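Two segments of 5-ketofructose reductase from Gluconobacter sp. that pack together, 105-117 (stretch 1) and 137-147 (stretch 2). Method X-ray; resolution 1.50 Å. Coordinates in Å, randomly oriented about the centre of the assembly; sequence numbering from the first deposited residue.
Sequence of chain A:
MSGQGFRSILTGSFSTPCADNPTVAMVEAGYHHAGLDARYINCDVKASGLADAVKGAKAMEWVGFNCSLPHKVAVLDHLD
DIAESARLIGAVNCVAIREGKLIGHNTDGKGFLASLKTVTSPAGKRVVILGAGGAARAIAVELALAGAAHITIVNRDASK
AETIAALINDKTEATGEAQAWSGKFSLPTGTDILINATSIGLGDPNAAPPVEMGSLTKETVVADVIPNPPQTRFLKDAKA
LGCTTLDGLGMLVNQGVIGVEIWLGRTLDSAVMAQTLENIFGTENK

Stretch 1 105-117: HNTDGKGFLASLK
Stretch 2 137-147: RAIAVELALAG

Stretch 1 runs from an extended start through a loop into a helix from Lys110; stretch 2 is helical from Arg137 to Leu145, and Ala146 leaves helical phi/psi (-90/8). The helix axes approach to 9.2 Å with their N-to-C directions 50° apart. The register starts tight, Gly109 CA to Ile139 CA 4.0 Å, and opens to 7.1 Å between Leu113 CA and Leu143 CA. Gly109 (phi/psi -106/-10) permits the close start: a CB there would lie 2.5 Å from Ala138 O.

In the turn, Asp108 N donates to Asn106 OD1 (3.0 Å; Asn106 chi1 t), and Lys110 N to Thr107 O (3.0 Å). Water 1 accepts from Gly109 N (2.8 Å) and has Asn106 OD1 and Glu142 OE2 each at 2.7 Å as acceptors, linking loop to helix. Glu142 (chi1 m, chi2 m) reaches toward stretch 1 and forms a salt bridge with Lys110 (m, t, t, m): Lys110 NZ donates to Glu142 OE1 at 3.2 Å and weakly to Glu142 OE2 at 3.3 Å.

Farther along, contacts are apolar. Phe112 (chi1 160°, chi2 75°) places CD2 3.7 Å from Ile139 CG2, and its ring edge meets Leu143, CE2 to CG 3.9 Å. Leu116 CD2 reaches Leu143 CD2 (4.0 Å); Leu113 CD2 (chi1 t, chi2 p) covers Ala146 CB (4.0 Å).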

ATOM      1  N   HIS A 105       7.808  15.471  10.900  1.00 11.74           N
ATOM      2  CA  HIS A 105       8.928  15.278  11.832  1.00 11.73           C
ATOM      3  C   HIS A 105      10.190  15.050  11.040  1.00 12.28           C
ATOM      4  O   HIS A 105      10.158  14.618   9.892  1.00 11.25           O
ATOM      5  CB  HIS A 105       8.705  14.018  12.692  1.00 12.08           C
ATOM      6  CG  HIS A 105       7.458  14.048  13.518  1.00 13.46           C
ATOM      7  ND1 HIS A 105       7.464  14.381  14.855  1.00 14.46           N
ATOM      8  CD2 HIS A 105       6.170  13.771  13.197  1.00 13.42           C
ATOM      9  CE1 HIS A 105       6.229  14.314  15.323  1.00 14.34           C
ATOM     10  NE2 HIS A 105       5.423  13.945  14.343  1.00 14.29           N
ATOM     11  N   ASN A 106      11.328  15.358  11.670  1.00 12.65           N
ATOM     12  CA  ASN A 106      12.599  14.984  11.115  1.00 13.14           C
ATOM     13  C   ASN A 106      13.283  14.038  12.069  1.00 12.98           C
ATOM     14  O   ASN A 106      13.452  14.360  13.218  1.00 14.71           O
ATOM     15  CB  ASN A 106      13.464  16.213  10.849  1.00 13.45           C
ATOM     16  CG  ASN A 106      14.708  15.871  10.065  1.00 14.16           C
ATOM     17  OD1 ASN A 106      15.558  15.086  10.511  1.00 13.94           O
ATOM     18  ND2 ASN A 106      14.814  16.417   8.876  1.00 15.20           N
ATOM     19  N   THR A 107      13.611  12.852  11.586  1.00 13.57           N
ATOM     20  CA  THR A 107      14.259  11.851  12.449  1.00 14.47           C
ATOM     21  C   THR A 107      15.659  11.468  11.972  1.00 14.67           C
ATOM     22  O   THR A 107      16.258  10.524  12.495  1.00 14.23           O
ATOM     23  CB  THR A 107      13.413  10.582  12.582  1.00 15.72           C
ATOM     24  OG1 THR A 107      13.388   9.936  11.309  1.00 17.60           O
ATOM     25  CG2 THR A 107      11.990  10.908  13.114  1.00 17.29           C
ATOM     26  N   ASP A 108      16.188  12.207  10.997  1.00 14.62           N
ATOM     27  CA  ASP A 108      17.506  11.912  10.422  1.00 15.38           C
ATOM     28  C   ASP A 108      18.659  12.087  11.407  1.00 14.82           C
ATOM     29  O   ASP A 108      19.744  11.541  11.196  1.00 16.88           O
ATOM     30  CB  ASP A 108      17.777  12.759   9.175  1.00 16.87           C
ATOM     31  CG  ASP A 108      17.011  12.275   7.959  1.00 18.80           C
ATOM     32  OD1 ASP A 108      16.547  11.119   7.956  1.00 20.69           O
ATOM     33  OD2 ASP A 108      16.895  13.040   6.980  1.00 20.34           O
ATOM     34  N   GLY A 109      18.431  12.837  12.480  1.00 15.22           N
ATOM     35  CA  GLY A 109      19.414  12.928  13.544  1.00 14.47           C
ATOM     36  C   GLY A 109      19.000  12.143  14.774  1.00 13.99           C
ATOM     37  O   GLY A 109      19.813  11.972  15.679  1.00 14.24           O
ATOM     38  N   LYS A 110      17.753  11.660  14.807  1.00 14.30           N
ATOM     39  CA  LYS A 110      17.226  10.992  16.016  1.00 14.07           C
ATOM     40  C   LYS A 110      17.698   9.545  16.152  1.00 14.20           C
ATOM     41  O   LYS A 110      17.802   9.070  17.282  1.00 13.07           O
ATOM     42  CB  LYS A 110      15.687  11.028  16.036  1.00 15.23           C
ATOM     43  CG  LYS A 110      15.097  12.416  16.230  1.00 17.18           C
ATOM     44  CD  LYS A 110      13.581  12.384  16.431  1.00 19.14           C
ATOM     45  CE  LYS A 110      12.945  13.783  16.460  1.00 21.81           C
ATOM     46  NZ  LYS A 110      13.489  14.678  17.519  1.00 23.68           N
ATOM     47  N   GLY A 111      17.960   8.851  15.033  1.00 13.03           N
ATOM     48  CA  GLY A 111      18.512   7.489  15.093  1.00 13.59           C
ATOM     49  C   GLY A 111      19.858   7.531  15.787  1.00 13.89           C
ATOM     50  O   GLY A 111      20.137   6.730  16.666  1.00 13.52           O
ATOM     51  N   PHE A 112      20.682   8.494  15.404  1.00 13.91           N
ATOM     52  CA  PHE A 112      21.986   8.679  16.024  1.00 13.34           C
ATOM     53  C   PHE A 112      21.846   9.004  17.514  1.00 13.69           C
ATOM     54  O   PHE A 112      22.546   8.406  18.340  1.00 13.86           O
ATOM     55  CB  PHE A 112      22.794   9.792  15.321  1.00 14.47           C
ATOM     56  CG  PHE A 112      23.887  10.335  16.182  1.00 14.38           C
ATOM     57  CD1 PHE A 112      25.055   9.589  16.389  1.00 15.15           C
ATOM     58  CD2 PHE A 112      23.711  11.529  16.893  1.00 15.31           C
ATOM     59  CE1 PHE A 112      26.061  10.061  17.233  1.00 15.46           C
ATOM     60  CE2 PHE A 112      24.691  11.991  17.752  1.00 16.75           C
ATOM     61  CZ  PHE A 112      25.860  11.263  17.932  1.00 16.34           C
ATOM     62  N   LEU A 113      20.981   9.959  17.850  1.00 13.35           N
ATOM     63  CA  LEU A 113      20.744  10.329  19.231  1.00 13.98           C
ATOM     64  C   LEU A 113      20.297   9.151  20.090  1.00 13.49           C
ATOM     65  O   LEU A 113      20.817   8.975  21.191  1.00 14.55           O
ATOM     66  CB  LEU A 113      19.817  11.537  19.325  1.00 15.57           C
ATOM     67  CG  LEU A 113      19.782  12.300  20.631  1.00 18.02           C
ATOM     68  CD1 LEU A 113      21.098  13.056  20.834  1.00 19.17           C
ATOM     69  CD2 LEU A 113      18.610  13.276  20.696  1.00 17.17           C
ATOM     70  N   ALA A 114      19.390   8.311  19.580  1.00 13.74           N
ATOM     71  CA  ALA A 114      18.997   7.104  20.314  1.00 13.95           C
ATOM     72  C   ALA A 114      20.180   6.159  20.503  1.00 13.87           C
ATOM     73  O   ALA A 114      20.391   5.641  21.596  1.00 14.42           O
ATOM     74  CB  ALA A 114      17.852   6.395  19.617  1.00 13.63           C
ATOM     75  N   SER A 115      20.977   5.935  19.459  1.00 13.80           N
ATOM     76  CA  SER A 115      22.192   5.125  19.618  1.00 13.46           C
ATOM     77  C   SER A 115      23.132   5.715  20.681  1.00 13.84           C
ATOM     78  O   SER A 115      23.651   4.985  21.539  1.00 15.23           O
ATOM     79  CB  SER A 115      22.929   5.000  18.291  1.00 13.77           C
ATOM     80  OG  SER A 115      22.206   4.164  17.368  1.00 13.80           O
ATOM     81  N   LEU A 116      23.328   7.040  20.623  1.00 14.19           N
ATOM     82  CA  LEU A 116      24.207   7.752  21.569  1.00 14.87           C
ATOM     83  C   LEU A 116      23.759   7.520  23.010  1.00 15.89           C
ATOM     84  O   LEU A 116      24.579   7.194  23.878  1.00 15.57           O
ATOM     85  CB  LEU A 116      24.256   9.260  21.263  1.00 15.21           C
ATOM     86  CG  LEU A 116      25.273  10.021  22.134  1.00 15.04           C
ATOM     87  CD1 LEU A 116      26.707   9.586  21.859  1.00 15.81           C
ATOM     88  CD2 LEU A 116      25.096  11.525  22.002  1.00 15.82           C
ATOM     89  N   LYS A 117      22.456   7.661  23.239  1.00 16.36           N
ATOM     90  CA  LYS A 117      21.873   7.549  24.572  1.00 17.07           C
ATOM     91  C   LYS A 117      22.069   6.174  25.224  1.00 17.72           C
ATOM     92  O   LYS A 117      22.005   6.066  26.460  1.00 18.72           O
ATOM     93  CB  LYS A 117      20.410   7.970  24.546  1.00 17.47           C
ATOM     94  CG  LYS A 117      20.269   9.488  24.495  1.00 19.55           C
ATOM     95  CD  LYS A 117      18.845   9.963  24.298  1.00 22.32           C
ATOM     96  CE  LYS A 117      18.725  11.454  24.529  1.00 25.64           C
ATOM     97  NZ  LYS A 117      17.298  11.881  24.542  1.00 27.78           N
ATOM     98  N   ARG A 137      23.659  18.184   9.265  1.00 12.02           N
ATOM     99  CA  ARG A 137      22.728  19.230   9.697  1.00 11.90           C
ATOM    100  C   ARG A 137      21.736  18.704  10.734  1.00 11.72           C
ATOM    101  O   ARG A 137      21.569  19.332  11.799  1.00 11.69           O
ATOM    102  CB  ARG A 137      22.046  19.889   8.489  1.00 12.32           C
ATOM    103  CG  ARG A 137      21.138  21.035   8.837  1.00 13.44           C
ATOM    104  CD  ARG A 137      20.435  21.505   7.574  1.00 14.89           C
ATOM    105  NE  ARG A 137      19.504  22.593   7.867  1.00 16.87           N
ATOM    106  CZ  ARG A 137      19.821  23.888   7.808  1.00 18.05           C
ATOM    107  NH1 ARG A 137      21.047  24.287   7.459  1.00 18.79           N
ATOM    108  NH2 ARG A 137      18.911  24.799   8.118  1.00 19.69           N
ATOM    109  N   ALA A 138      21.069  17.578  10.427  1.00 11.69           N
ATOM    110  CA  ALA A 138      20.087  17.024  11.370  1.00 11.52           C
ATOM    111  C   ALA A 138      20.704  16.558  12.681  1.00 11.37           C
ATOM    112  O   ALA A 138      20.141  16.811  13.756  1.00 11.44           O
ATOM    113  CB  ALA A 138      19.281  15.919  10.713  1.00 11.66           C
ATOM    114  N   ILE A 139      21.847  15.891  12.588  1.00 12.15           N
ATOM    115  CA  ILE A 139      22.577  15.411  13.766  1.00 11.61           C
ATOM    116  C   ILE A 139      22.988  16.604  14.653  1.00 12.01           C
ATOM    117  O   ILE A 139      22.795  16.572  15.855  1.00 12.32           O
ATOM    118  CB  ILE A 139      23.787  14.523  13.384  1.00 12.46           C
ATOM    119  CG1 ILE A 139      23.259  13.169  12.922  1.00 13.78           C
ATOM    120  CG2 ILE A 139      24.718  14.295  14.575  1.00 12.66           C
ATOM    121  CD1 ILE A 139      24.284  12.354  12.153  1.00 14.64           C
ATOM    122  N   ALA A 140      23.522  17.663  14.042  1.00 11.87           N
ATOM    123  CA  ALA A 140      23.910  18.867  14.790  1.00 11.52           C
ATOM    124  C   ALA A 140      22.708  19.492  15.522  1.00 11.62           C
ATOM    125  O   ALA A 140      22.787  19.799  16.708  1.00 12.06           O
ATOM    126  CB  ALA A 140      24.596  19.869  13.880  1.00 11.79           C
ATOM    127  N   VAL A 141      21.573  19.605  14.825  1.00 11.23           N
ATOM    128  CA  VAL A 141      20.373  20.167  15.460  1.00 12.52           C
ATOM    129  C   VAL A 141      19.917  19.296  16.617  1.00 13.37           C
ATOM    130  O   VAL A 141      19.621  19.826  17.683  1.00 13.46           O
ATOM    131  CB  VAL A 141      19.239  20.416  14.447  1.00 12.09           C
ATOM    132  CG1 VAL A 141      17.912  20.778  15.144  1.00 13.15           C
ATOM    133  CG2 VAL A 141      19.640  21.552  13.513  1.00 12.89           C
ATOM    134  N   GLU A 142      19.814  17.980  16.403  1.00 13.52           N
ATOM    135  CA  GLU A 142      19.313  17.105  17.466  1.00 13.60           C
ATOM    136  C   GLU A 142      20.218  17.120  18.706  1.00 13.58           C
ATOM    137  O   GLU A 142      19.748  17.140  19.845  1.00 12.99           O
ATOM    138  CB  GLU A 142      19.097  15.675  16.977  1.00 14.24           C
ATOM    139  CG  GLU A 142      18.027  15.501  15.895  1.00 15.54           C
ATOM    140  CD  GLU A 142      16.598  15.854  16.290  1.00 16.69           C
ATOM    141  OE1 GLU A 142      16.292  16.127  17.466  1.00 18.77           O
ATOM    142  OE2 GLU A 142      15.731  15.848  15.397  1.00 16.89           O
ATOM    143  N   LEU A 143      21.516  17.155  18.498  1.00 13.77           N
ATOM    144  CA  LEU A 143      22.453  17.253  19.613  1.00 13.42           C
ATOM    145  C   LEU A 143      22.304  18.569  20.370  1.00 13.30           C
ATOM    146  O   LEU A 143      22.308  18.583  21.611  1.00 13.89           O
ATOM    147  CB  LEU A 143      23.883  17.110  19.084  1.00 14.57           C
ATOM    148  CG  LEU A 143      24.440  15.711  18.836  1.00 15.39           C
ATOM    149  CD1 LEU A 143      25.623  15.873  17.922  1.00 16.51           C
ATOM    150  CD2 LEU A 143      24.891  15.090  20.144  1.00 15.82           C
ATOM    151  N   ALA A 144      22.184  19.672  19.622  1.00 13.80           N
ATOM    152  CA  ALA A 144      21.986  20.994  20.196  1.00 15.03           C
ATOM    153  C   ALA A 144      20.704  21.063  21.010  1.00 15.44           C
ATOM    154  O   ALA A 144      20.741  21.518  22.145  1.00 17.18           O
ATOM    155  CB  ALA A 144      21.993  22.046  19.104  1.00 14.94           C
ATOM    156  N   LEU A 145      19.581  20.581  20.453  1.00 15.91           N
ATOM    157  CA  LEU A 145      18.305  20.529  21.199  1.00 17.11           C
ATOM    158  C   LEU A 145      18.357  19.606  22.409  1.00 16.86           C
ATOM    159  O   LEU A 145      17.626  19.809  23.392  1.00 18.53           O
ATOM    160  CB  LEU A 145      17.127  20.172  20.279  1.00 16.67           C
ATOM    161  CG  LEU A 145      16.819  21.153  19.146  1.00 17.19           C
ATOM    162  CD1 LEU A 145      15.664  20.580  18.338  1.00 17.86           C
ATOM    163  CD2 LEU A 145      16.539  22.578  19.628  1.00 19.19           C
ATOM    164  N   ALA A 146      19.244  18.614  22.370  1.00 16.70           N
ATOM    165  CA  ALA A 146      19.403  17.688  23.473  1.00 17.10           C
ATOM    166  C   ALA A 146      20.433  18.152  24.508  1.00 17.10           C
ATOM    167  O   ALA A 146      20.819  17.366  25.394  1.00 17.72           O
ATOM    168  CB  ALA A 146      19.777  16.322  22.942  1.00 16.82           C
ATOM    169  N   GLY A 147      20.920  19.385  24.352  1.00 16.74           N
ATOM    170  CA  GLY A 147      21.773  20.015  25.352  1.00 16.67           C
ATOM    171  C   GLY A 147      23.270  19.936  25.174  1.00 17.21           C
ATOM    172  O   GLY A 147      24.010  20.282  26.103  1.00 16.77           O
TER
HETATM  173  O   HOH W   1      16.518  14.731  13.050  1.00 16.45           O